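Local coordinates for precorrin-2 dehydrogenase (Bacillus megaterium, PDB 3DFZ), which catalyses the NAD-dependent dehydrogenation of precorrin-2 to sirohydrochlorin, a precursor of both siroheme and adenosylcobalamin, at residues V60-S65 against R81-E86; S33-G38 against A56-A61; I95-N100 against V118-S123. One frame throughout, in Å; residues are numbered along the deposited sequence.

Contact 1 of 3, residues V60-S65 against R81-E86; sequences VAPTVS and RKKVGE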
ATOM      1  N   VAL B  60     -22.700   7.009  -5.366  1.00 14.20           N
ATOM      2  CA  VAL B  60     -24.101   6.630  -5.128  1.00 15.49           C
ATOM      3  C   VAL B  60     -24.466   6.913  -3.681  1.00 17.26           C
ATOM      4  O   VAL B  60     -23.959   6.243  -2.755  1.00 17.91           O
ATOM      5  CB  VAL B  60     -24.417   5.140  -5.488  1.00 15.45           C
ATOM      6  CG1 VAL B  60     -25.926   4.882  -5.449  1.00 16.25           C
ATOM      7  CG2 VAL B  60     -23.942   4.833  -6.858  1.00 14.49           C
ATOM      8  N   ALA B  61     -25.299   7.939  -3.503  1.00 18.38           N
ATOM      9  CA  ALA B  61     -25.915   8.303  -2.217  1.00 20.23           C
ATOM     10  C   ALA B  61     -27.137   9.216  -2.496  1.00 21.40           C
ATOM     11  O   ALA B  61     -27.109   9.998  -3.450  1.00 20.50           O
ATOM     12  CB  ALA B  61     -24.919   9.003  -1.331  1.00 20.33           C
ATOM     13  N   PRO B  62     -28.216   9.117  -1.669  1.00 23.56           N
ATOM     14  CA  PRO B  62     -29.414   9.956  -1.911  1.00 24.63           C
ATOM     15  C   PRO B  62     -29.079  11.438  -1.900  1.00 24.51           C
ATOM     16  O   PRO B  62     -29.700  12.212  -2.629  1.00 24.55           O
ATOM     17  CB  PRO B  62     -30.359   9.593  -0.757  1.00 27.10           C
ATOM     18  CG  PRO B  62     -29.509   8.907   0.261  1.00 27.20           C
ATOM     19  CD  PRO B  62     -28.394   8.241  -0.494  1.00 24.80           C
ATOM     20  N   THR B  63     -28.082  11.806  -1.098  1.00 24.37           N
ATOM     21  CA  THR B  63     -27.520  13.158  -1.080  1.00 24.33           C
ATOM     22  C   THR B  63     -25.989  13.077  -1.036  1.00 23.00           C
ATOM     23  O   THR B  63     -25.418  12.094  -0.553  1.00 22.55           O
ATOM     24  CB  THR B  63     -28.095  14.029   0.091  1.00 26.75           C
ATOM     25  OG1 THR B  63     -29.506  14.235  -0.113  1.00 28.51           O
ATOM     26  CG2 THR B  63     -27.412  15.402   0.156  1.00 26.72           C
ATOM     27  N   VAL B  64     -25.359  14.141  -1.527  1.00 22.42           N
ATOM     28  CA  VAL B  64     -23.940  14.220  -1.779  1.00 21.41           C
ATOM     29  C   VAL B  64     -23.420  15.610  -1.340  1.00 22.50           C
ATOM     30  O   VAL B  64     -24.183  16.581  -1.311  1.00 23.54           O
ATOM     31  CB  VAL B  64     -23.697  13.911  -3.301  1.00 19.74           C
ATOM     32  CG1 VAL B  64     -22.853  14.950  -3.990  1.00 18.78           C
ATOM     33  CG2 VAL B  64     -23.208  12.455  -3.512  1.00 18.19           C
ATOM     34  N   SER B  65     -22.139  15.706  -0.982  1.00 22.28           N
ATOM     35  CA  SER B  65     -21.592  16.955  -0.414  1.00 23.51           C
ATOM     36  C   SER B  65     -21.324  18.046  -1.471  1.00 23.10           C
ATOM     37  O   SER B  65     -21.228  17.754  -2.672  1.00 21.58           O
ATOM     38  CB  SER B  65     -20.323  16.667   0.412  1.00 23.78           C
ATOM     39  OG  SER B  65     -19.318  16.057  -0.396  1.00 21.68           O
ATOM     40  N   ARG B  81     -28.116   9.782  -7.571  1.00 13.08           N
ATOM     41  CA  ARG B  81     -28.777  10.356  -6.385  1.00 15.63           C
ATOM     42  C   ARG B  81     -29.908   9.494  -5.865  1.00 20.09           C
ATOM     43  O   ARG B  81     -31.071   9.742  -6.130  1.00 25.27           O
ATOM     44  CB  ARG B  81     -29.260  11.788  -6.642  1.00 18.51           C
ATOM     45  CG  ARG B  81     -28.204  12.810  -6.369  1.00 17.23           C
ATOM     46  CD  ARG B  81     -28.456  14.131  -7.075  1.00 22.07           C
ATOM     47  NE  ARG B  81     -27.333  15.053  -6.866  1.00 22.54           N
ATOM     48  CZ  ARG B  81     -26.455  15.410  -7.803  1.00 22.54           C
ATOM     49  NH1 ARG B  81     -26.559  14.948  -9.038  1.00 21.60           N
ATOM     50  NH2 ARG B  81     -25.479  16.254  -7.507  1.00 25.36           N
ATOM     51  N   LYS B  82     -29.526   8.486  -5.103  1.00 20.20           N
ATOM     52  CA  LYS B  82     -30.410   7.451  -4.607  1.00 26.10           C
ATOM     53  C   LYS B  82     -29.580   6.560  -3.660  1.00 26.00           C
ATOM     54  O   LYS B  82     -28.351   6.708  -3.559  1.00 21.44           O
ATOM     55  CB  LYS B  82     -30.975   6.624  -5.773  1.00 30.30           C
ATOM     56  CG  LYS B  82     -29.928   5.910  -6.619  1.00 28.31           C
ATOM     57  CD  LYS B  82     -30.571   4.840  -7.478  1.00 36.65           C
ATOM     58  CE  LYS B  82     -29.678   3.606  -7.567  1.00 38.99           C
ATOM     59  NZ  LYS B  82     -30.464   2.324  -7.600  1.00 50.62           N
ATOM     60  N   LYS B  83     -30.249   5.630  -2.981  1.00 32.63           N
ATOM     61  CA  LYS B  83     -29.550   4.629  -2.210  1.00 35.13           C
ATOM     62  C   LYS B  83     -29.114   3.532  -3.170  1.00 37.42           C
ATOM     63  O   LYS B  83     -29.729   3.333  -4.215  1.00 39.78           O
ATOM     64  CB  LYS B  83     -30.438   4.061  -1.095  1.00 43.56           C
ATOM     65  CG  LYS B  83     -30.900   5.090  -0.043  1.00 43.11           C
ATOM     66  CD  LYS B  83     -31.136   4.462   1.349  1.00 50.70           C
ATOM     67  CE  LYS B  83     -32.193   3.337   1.357  1.00 61.61           C
ATOM     68  NZ  LYS B  83     -32.451   2.805   2.749  1.00 69.64           N
ATOM     69  N   VAL B  84     -28.054   2.827  -2.794  1.00 31.67           N
ATOM     70  CA  VAL B  84     -27.460   1.741  -3.577  1.00 25.86           C
ATOM     71  C   VAL B  84     -28.379   0.531  -3.685  1.00 23.53           C
ATOM     72  O   VAL B  84     -29.075   0.170  -2.735  1.00 24.19           O
ATOM     73  CB  VAL B  84     -26.154   1.277  -2.911  1.00 23.48           C
ATOM     74  CG1 VAL B  84     -25.180   0.702  -3.938  1.00 20.95           C
ATOM     75  CG2 VAL B  84     -25.535   2.439  -2.158  1.00 29.02           C
ATOM     76  N   GLY B  85     -28.350  -0.102  -4.851  1.00 22.83           N
ATOM     77  CA  GLY B  85     -29.124  -1.303  -5.114  1.00 23.82           C
ATOM     78  C   GLY B  85     -28.210  -2.347  -5.702  1.00 22.56           C
ATOM     79  O   GLY B  85     -27.028  -2.097  -5.892  1.00 20.39           O
ATOM     80  N   GLU B  86     -28.754  -3.514  -6.000  1.00 26.27           N
ATOM     81  CA  GLU B  86     -27.944  -4.642  -6.464  1.00 28.30           C
ATOM     82  C   GLU B  86     -27.178  -4.319  -7.743  1.00 27.56           C
ATOM     83  O   GLU B  86     -26.038  -4.767  -7.932  1.00 27.25           O
ATOM     84  CB  GLU B  86     -28.819  -5.870  -6.709  1.00 36.08           C
ATOM     85  CG  GLU B  86     -29.758  -6.237  -5.564  1.00 40.14           C
ATOM     86  CD  GLU B  86     -30.157  -7.697  -5.606  1.00 51.64           C
ATOM     87  OE1 GLU B  86     -30.582  -8.167  -6.692  1.00 57.73           O
ATOM     88  OE2 GLU B  86     -30.032  -8.379  -4.557  1.00 56.80           O
TER
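Ala-61 and Lys-82 make the one hydrogen bond between 60-65 and 81-86. Lys-82 N gives it to Ala-61 O over 3.3 Å, and the bond is weak and bent, with 131° at the hydrogen. Arg-81 CA points its hydrogen at the same oxygen from 3.4 Å. Ala-61 O is thus approached by two neighbouring residues of 81-86. Lys-82 O faces back across the contact, 3.1 Å from Pro-62 N, which has no hydrogen to offer. The proline ring instead lays its CD against this oxygen at 3.4 Å. Lys-83 CG also meets the ring, 4.1 Å from both Pro-62 CG and Pro-62 CD. The two side chains meet at a slant, through the carbons near the lysine backbone.

Val-60 is buried and carries the apolar part of the contact. Its CG1, anti to the backbone N (chi1 -170°), reaches Lys-82 O at 3.6 Å and Val-84 CG2 at 4.1 Å. Val-84 in turn rests on Val-37 of strand 33-37 and on Val-104 of helix 102-108. The extended Arg-81 passes Pro-62 O with its CB and CG, and its NH1 makes a salt bridge to Glu-72 of helix 66-73.

The two segments diverge, their touching parts running 114° apart, just past the ends of strands 56-60 and 77-80. This is the C-terminal edge of a parallel Rossmann-type sheet, where such folds bind their dinucleotide. Pro-62 and Thr-63 are assigned to the NAD site by similarity.

Contact 2 of 3, residues S33-G38 against A56-A61; sequences SVLVVG and AITVVA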
ATOM      1  N   SER B  33     -13.464   1.373 -13.525  1.00 14.39           N
ATOM      2  CA  SER B  33     -14.643   1.830 -12.833  1.00 14.34           C
ATOM      3  C   SER B  33     -14.456   1.802 -11.316  1.00 13.87           C
ATOM      4  O   SER B  33     -13.980   0.788 -10.766  1.00 13.82           O
ATOM      5  CB  SER B  33     -15.836   0.961 -13.215  1.00 15.01           C
ATOM      6  OG  SER B  33     -15.670  -0.365 -12.755  1.00 15.74           O
ATOM      7  N   VAL B  34     -14.857   2.905 -10.663  1.00 13.46           N
ATOM      8  CA  VAL B  34     -14.822   3.054  -9.195  1.00 13.38           C
ATOM      9  C   VAL B  34     -16.187   3.477  -8.627  1.00 14.02           C
ATOM     10  O   VAL B  34     -16.710   4.536  -8.982  1.00 14.35           O
ATOM     11  CB  VAL B  34     -13.747   4.082  -8.744  1.00 13.23           C
ATOM     12  CG1 VAL B  34     -13.882   4.423  -7.267  1.00 13.08           C
ATOM     13  CG2 VAL B  34     -12.331   3.565  -9.064  1.00 12.43           C
ATOM     14  N   LEU B  35     -16.746   2.665  -7.726  1.00 14.46           N
ATOM     15  CA  LEU B  35     -17.996   3.015  -7.054  1.00 15.20           C
ATOM     16  C   LEU B  35     -17.755   3.488  -5.630  1.00 15.73           C
ATOM     17  O   LEU B  35     -17.201   2.766  -4.810  1.00 15.95           O
ATOM     18  CB  LEU B  35     -18.984   1.838  -7.076  1.00 15.61           C
ATOM     19  CG  LEU B  35     -20.372   2.040  -6.433  1.00 16.56           C
ATOM     20  CD1 LEU B  35     -21.279   2.971  -7.250  1.00 16.39           C
ATOM     21  CD2 LEU B  35     -21.032   0.701  -6.189  1.00 16.69           C
ATOM     22  N   VAL B  36     -18.159   4.718  -5.349  1.00 16.28           N
ATOM     23  CA  VAL B  36     -18.181   5.215  -3.987  1.00 17.00           C
ATOM     24  C   VAL B  36     -19.630   5.187  -3.490  1.00 18.35           C
ATOM     25  O   VAL B  36     -20.501   5.925  -3.984  1.00 18.56           O
ATOM     26  CB  VAL B  36     -17.564   6.626  -3.865  1.00 17.41           C
ATOM     27  CG1 VAL B  36     -17.577   7.102  -2.404  1.00 18.29           C
ATOM     28  CG2 VAL B  36     -16.133   6.654  -4.440  1.00 16.25           C
ATOM     29  N   VAL B  37     -19.874   4.286  -2.540  1.00 19.12           N
ATOM     30  CA  VAL B  37     -21.133   4.200  -1.843  1.00 20.75           C
ATOM     31  C   VAL B  37     -21.061   5.116  -0.633  1.00 22.25           C
ATOM     32  O   VAL B  37     -20.255   4.889   0.283  1.00 22.33           O
ATOM     33  CB  VAL B  37     -21.432   2.773  -1.378  1.00 21.35           C
ATOM     34  CG1 VAL B  37     -22.691   2.753  -0.521  1.00 23.16           C
ATOM     35  CG2 VAL B  37     -21.567   1.846  -2.558  1.00 20.34           C
ATOM     36  N   GLY B  38     -21.919   6.140  -0.647  1.00 23.40           N
ATOM     37  CA  GLY B  38     -21.951   7.194   0.370  1.00 24.94           C
ATOM     38  C   GLY B  38     -21.575   8.531  -0.227  1.00 24.87           C
ATOM     39  O   GLY B  38     -20.937   8.587  -1.287  1.00 23.45           O
ATOM     40  N   ALA B  56     -13.091   6.061 -13.924  1.00  8.98           N
ATOM     41  CA  ALA B  56     -14.454   6.507 -14.038  1.00  8.92           C
ATOM     42  C   ALA B  56     -15.150   6.346 -12.673  1.00  8.60           C
ATOM     43  O   ALA B  56     -15.536   5.255 -12.304  1.00  8.52           O
ATOM     44  CB  ALA B  56     -15.191   5.758 -15.162  1.00  8.81           C
ATOM     45  N   ILE B  57     -15.264   7.444 -11.926  1.00  8.62           N
ATOM     46  CA  ILE B  57     -15.894   7.449 -10.597  1.00  8.73           C
ATOM     47  C   ILE B  57     -17.414   7.641 -10.653  1.00  9.07           C
ATOM     48  O   ILE B  57     -17.911   8.586 -11.279  1.00  9.61           O
ATOM     49  CB  ILE B  57     -15.295   8.555  -9.669  1.00  9.05           C
ATOM     50  CG1 ILE B  57     -13.758   8.528  -9.687  1.00  8.72           C
ATOM     51  CG2 ILE B  57     -15.841   8.401  -8.252  1.00  9.45           C
ATOM     52  CD1 ILE B  57     -13.113   9.703  -8.992  1.00  8.33           C
ATOM     53  N   THR B  58     -18.146   6.732 -10.024  1.00  9.43           N
ATOM     54  CA  THR B  58     -19.582   6.907  -9.807  1.00 10.05           C
ATOM     55  C   THR B  58     -19.850   6.942  -8.317  1.00 10.68           C
ATOM     56  O   THR B  58     -19.422   6.054  -7.611  1.00 10.87           O
ATOM     57  CB  THR B  58     -20.417   5.801 -10.467  1.00 10.15           C
ATOM     58  OG1 THR B  58     -20.091   5.723 -11.865  1.00 10.16           O
ATOM     59  CG2 THR B  58     -21.926   6.089 -10.310  1.00 10.68           C
ATOM     60  N   VAL B  59     -20.534   7.990  -7.852  1.00 11.40           N
ATOM     61  CA  VAL B  59     -20.847   8.185  -6.440  1.00 12.29           C
ATOM     62  C   VAL B  59     -22.348   7.949  -6.247  1.00 13.35           C
ATOM     63  O   VAL B  59     -23.171   8.594  -6.910  1.00 13.48           O
ATOM     64  CB  VAL B  59     -20.491   9.629  -5.969  1.00 12.78           C
ATOM     65  CG1 VAL B  59     -20.779   9.809  -4.479  1.00 13.83           C
ATOM     66  CG2 VAL B  59     -19.050   9.985  -6.283  1.00 11.82           C
ATOM     67  N   VAL B  60     -22.700   7.009  -5.366  1.00 14.20           N
ATOM     68  CA  VAL B  60     -24.101   6.630  -5.128  1.00 15.49           C
ATOM     69  C   VAL B  60     -24.466   6.913  -3.681  1.00 17.26           C
ATOM     70  O   VAL B  60     -23.959   6.243  -2.755  1.00 17.91           O
ATOM     71  CB  VAL B  60     -24.417   5.140  -5.488  1.00 15.45           C
ATOM     72  CG1 VAL B  60     -25.926   4.882  -5.449  1.00 16.25           C
ATOM     73  CG2 VAL B  60     -23.942   4.833  -6.858  1.00 14.49           C
ATOM     74  N   ALA B  61     -25.299   7.939  -3.503  1.00 18.38           N
ATOM     75  CA  ALA B  61     -25.915   8.303  -2.217  1.00 20.23           C
ATOM     76  C   ALA B  61     -27.137   9.216  -2.496  1.00 21.40           C
ATOM     77  O   ALA B  61     -27.109   9.998  -3.450  1.00 20.50           O
ATOM     78  CB  ALA B  61     -24.919   9.003  -1.331  1.00 20.33           C
TER
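Leu-35 and Val-60 meet on the sheet face that also carries Ser-33, Val-37, Ala-56 and Thr-58. Their side chains slant across each other. Val-60 lies two residues beyond Thr-58, the register partner of Leu-35. Leu-35 CD1 touches Val-60 CG2 at 3.3 Å, tighter than usual van der Waals contact. The leucine CG stands anti to its own N, and chi2 of 71° turns CD1 across to the other strand. There CD1 also lies 3.6 Å from Thr-58 O. Leu-89 and Val-92 pack on the same leucine from the loop before strand 94-97.

Val-34, Val-36, Ile-57 and Val-59 occupy the reverse face. Val-36 stands beside its register partner Val-59, with Val-36 CB 4.4 Å from Val-59 CG2, and its CG2 reaches back to Ile-57 CG2 at 4.2 Å. Helix 41-50 covers this valine with Ala-43, Ile-47 and Phe-50. Val-59 sends its other branch, CG1, forward to Gly-38 O at 3.4 Å. Just beyond, Ala-61 CB rests 3.6 Å from Gly-38 C.

Five backbone hydrogen bonds hold the strands in parallel register. Val-34 and Val-36 each donate and accept, to Ala-56, Thr-58 and Val-60, and Gly-38 N closes the series on Val-60 O at 2.9 Å. With phi 115° and psi 160°, Gly-38 takes a backbone shape in which a CB would jam against Val-37 O.

Strand 33-37, helix 41-50 and strand 56-60 form a beta-alpha-beta crossover. Gly-38 matches the first glycine of a GxGxxA pattern, consistent with the dinucleotide-binding turn of a Rossmann fold.

Contact 3 of 3, residues I95-N100 against V118-S123; sequences IVVATN and VNMASS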
ATOM      1  N   ILE B  95     -14.647  -0.802  -5.124  1.00  8.86           N
ATOM      2  CA  ILE B  95     -15.772  -0.283  -4.349  1.00  9.28           C
ATOM      3  C   ILE B  95     -15.276   0.310  -3.046  1.00  9.36           C
ATOM      4  O   ILE B  95     -14.582  -0.363  -2.279  1.00  9.40           O
ATOM      5  CB  ILE B  95     -16.815  -1.409  -4.079  1.00 11.21           C
ATOM      6  CG1 ILE B  95     -17.508  -1.800  -5.385  1.00 13.06           C
ATOM      7  CG2 ILE B  95     -17.854  -0.993  -3.044  1.00 12.30           C
ATOM      8  CD1 ILE B  95     -18.615  -2.850  -5.219  1.00 17.15           C
ATOM      9  N   VAL B  96     -15.624   1.566  -2.800  1.00 10.20           N
ATOM     10  CA  VAL B  96     -15.390   2.195  -1.513  1.00 12.36           C
ATOM     11  C   VAL B  96     -16.754   2.332  -0.830  1.00 14.67           C
ATOM     12  O   VAL B  96     -17.688   2.908  -1.411  1.00 14.99           O
ATOM     13  CB  VAL B  96     -14.722   3.612  -1.656  1.00 14.20           C
ATOM     14  CG1 VAL B  96     -14.500   4.257  -0.275  1.00 18.29           C
ATOM     15  CG2 VAL B  96     -13.391   3.549  -2.402  1.00 13.12           C
ATOM     16  N   VAL B  97     -16.887   1.777   0.382  1.00 16.87           N
ATOM     17  CA  VAL B  97     -18.100   1.942   1.194  1.00 20.23           C
ATOM     18  C   VAL B  97     -17.785   3.004   2.251  1.00 24.29           C
ATOM     19  O   VAL B  97     -16.917   2.820   3.089  1.00 26.09           O
ATOM     20  CB  VAL B  97     -18.567   0.611   1.824  1.00 21.64           C
ATOM     21  CG1 VAL B  97     -19.852   0.794   2.603  1.00 26.10           C
ATOM     22  CG2 VAL B  97     -18.766  -0.442   0.753  1.00 19.35           C
ATOM     23  N   ALA B  98     -18.454   4.142   2.166  1.00 26.95           N
ATOM     24  CA  ALA B  98     -18.174   5.271   3.044  1.00 32.42           C
ATOM     25  C   ALA B  98     -19.486   5.938   3.436  1.00 37.16           C
ATOM     26  O   ALA B  98     -19.625   7.163   3.356  1.00 40.44           O
ATOM     27  CB  ALA B  98     -17.256   6.261   2.359  1.00 32.14           C
ATOM     28  N   THR B  99     -20.443   5.111   3.854  1.00 38.65           N
ATOM     29  CA  THR B  99     -21.738   5.580   4.334  1.00 44.31           C
ATOM     30  C   THR B  99     -21.817   5.549   5.888  1.00 51.58           C
ATOM     31  O   THR B  99     -20.773   5.496   6.574  1.00 52.96           O
ATOM     32  CB  THR B  99     -22.893   4.788   3.638  1.00 42.62           C
ATOM     33  OG1 THR B  99     -24.167   5.267   4.077  1.00 48.32           O
ATOM     34  CG2 THR B  99     -22.798   3.313   3.916  1.00 41.56           C
ATOM     35  N   ASN B 100     -23.046   5.619   6.420  1.00 66.33           N
ATOM     36  CA  ASN B 100     -23.350   5.490   7.855  1.00 71.10           C
ATOM     37  C   ASN B 100     -24.545   4.566   8.169  1.00 68.38           C
ATOM     38  O   ASN B 100     -24.721   4.137   9.315  1.00 71.08           O
ATOM     39  CB  ASN B 100     -23.525   6.869   8.506  1.00 85.21           C
ATOM     40  CG  ASN B 100     -22.186   7.493   8.943  1.00 92.49           C
ATOM     41  OD1 ASN B 100     -21.270   6.782   9.393  1.00 89.21           O
ATOM     42  ND2 ASN B 100     -22.071   8.825   8.821  1.00104.83           N
ATOM     43  N   VAL B 118     -12.742  -4.061  -2.313  1.00  7.07           N
ATOM     44  CA  VAL B 118     -13.631  -3.229  -1.551  1.00  5.49           C
ATOM     45  C   VAL B 118     -12.926  -2.644  -0.338  1.00  5.57           C
ATOM     46  O   VAL B 118     -12.207  -3.330   0.379  1.00  7.53           O
ATOM     47  CB  VAL B 118     -14.933  -3.965  -1.145  1.00  7.95           C
ATOM     48  CG1 VAL B 118     -14.638  -5.214  -0.316  1.00 11.20           C
ATOM     49  CG2 VAL B 118     -15.891  -3.014  -0.421  1.00  7.54           C
ATOM     50  N   ASN B 119     -13.141  -1.356  -0.135  1.00  4.54           N
ATOM     51  CA  ASN B 119     -12.685  -0.677   1.046  1.00  5.66           C
ATOM     52  C   ASN B 119     -13.886  -0.394   1.934  1.00  7.64           C
ATOM     53  O   ASN B 119     -14.822   0.297   1.540  1.00  7.76           O
ATOM     54  CB  ASN B 119     -11.947   0.612   0.665  1.00  4.96           C
ATOM     55  CG  ASN B 119     -11.590   1.450   1.872  1.00  6.81           C
ATOM     56  OD1 ASN B 119     -12.004   2.586   1.961  1.00  7.91           O
ATOM     57  ND2 ASN B 119     -10.843   0.882   2.817  1.00  8.24           N
ATOM     58  N   MET B 120     -13.893  -0.986   3.113  1.00 10.46           N
ATOM     59  CA  MET B 120     -14.995  -0.764   4.038  1.00 14.05           C
ATOM     60  C   MET B 120     -14.513   0.310   4.982  1.00 15.99           C
ATOM     61  O   MET B 120     -14.018   0.020   6.073  1.00 18.24           O
ATOM     62  CB  MET B 120     -15.341  -2.052   4.784  1.00 17.08           C
ATOM     63  CG  MET B 120     -15.768  -3.184   3.867  1.00 17.34           C
ATOM     64  SD  MET B 120     -17.494  -3.008   3.385  1.00 20.83           S
ATOM     65  CE  MET B 120     -17.655  -4.442   2.323  1.00 21.76           C
ATOM     66  N   ALA B 121     -14.611   1.551   4.515  1.00 23.72           N
ATOM     67  CA  ALA B 121     -14.035   2.709   5.196  1.00 26.76           C
ATOM     68  C   ALA B 121     -14.704   2.934   6.538  1.00 31.96           C
ATOM     69  O   ALA B 121     -14.044   3.272   7.534  1.00 34.39           O
ATOM     70  CB  ALA B 121     -14.150   3.948   4.307  1.00 28.66           C
ATOM     71  N   SER B 122     -16.014   2.688   6.559  1.00 35.11           N
ATOM     72  CA  SER B 122     -16.862   2.979   7.712  1.00 41.47           C
ATOM     73  C   SER B 122     -16.796   1.880   8.762  1.00 40.25           C
ATOM     74  O   SER B 122     -17.744   1.711   9.530  1.00 44.45           O
ATOM     75  CB  SER B 122     -18.322   3.213   7.269  1.00 47.20           C
ATOM     76  OG  SER B 122     -18.461   4.380   6.465  1.00 51.06           O
ATOM     77  N   SER B 123     -15.683   1.129   8.776  1.00 35.93           N
ATOM     78  CA  SER B 123     -15.369   0.136   9.813  1.00 35.72           C
ATOM     79  C   SER B 123     -16.547  -0.833  10.062  1.00 37.01           C
ATOM     80  O   SER B 123     -17.434  -0.941   9.194  1.00 38.01           O
ATOM     81  CB  SER B 123     -14.919   0.855  11.105  1.00 66.31           C
ATOM     82  OG  SER B 123     -16.006   1.508  11.758  1.00 72.83           O
TER
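The Ser-122 hydroxyl donates to the backbone carbonyl of Thr-99, OG to O over a short 2.6 Å, tilted 24° from the carbonyl plane. The serine OG lies beside its own N (chi1 -65°), which turns it toward the other segment. With an alanine here, Thr-99 O would probably lose its hydroxyl donor, and the loop ends after the two strands would lose this link.

Backbone bonds continue the join along the strands. Asn-119 N binds Ile-95 O, and Val-97 N binds Asn-119 O, each at 2.8 Å. Ala-121 N then reaches Val-97 O at 3.0 Å in a more bent bond, 134° at the hydrogen. The Asn-119 side chain bonds outside the pair: OD1 accepts from Arg-46 NE, and ND2 donates to Ile-129 O.

Apolar packing fills one face. Val-118 CG2 meets Ile-95 CG2 at 3.8 Å and Val-97 CG2 at 4.0 Å. Met-120 lies alongside Val-97, its SD 3.9 Å from Val-97 CG2. On the other face Val-96 CG1 lies beside Asn-119 OD1.

Strand 117-120 is the outermost of the parallel sheet within this chain. Helix 102-108 packs on Ile-95 and Val-97, and helix 41-50 on Val-96 and Ala-121.

How the contacts relate
Contacts 2 and 3 share one parallel sheet, strands 33-37 and 94-97 being neighbours. Their centres lie about 11 Å apart, joined by probable hydrogen bonds Val-37 O to Ala-98 N (2.7 Å) and Val-37 N to Val-96 O (2.8 Å). Contact 1 shares Val-60 and Ala-61 with contact 2, and packs Val-84 CG2 on Val-37 CG1 at 3.3 Å. Contacts 1 and 3 do not touch; their nearest atoms are about 7 Å apart. All three lie near the NAD site inferred by similarity. Contact 1 holds its Pro-62 and Thr-63. The side chain of Ile-42, also of that site, is about 4 Å from that of Ser-122 (contact 3) and about 8 Å from Gly-38 (contact 2).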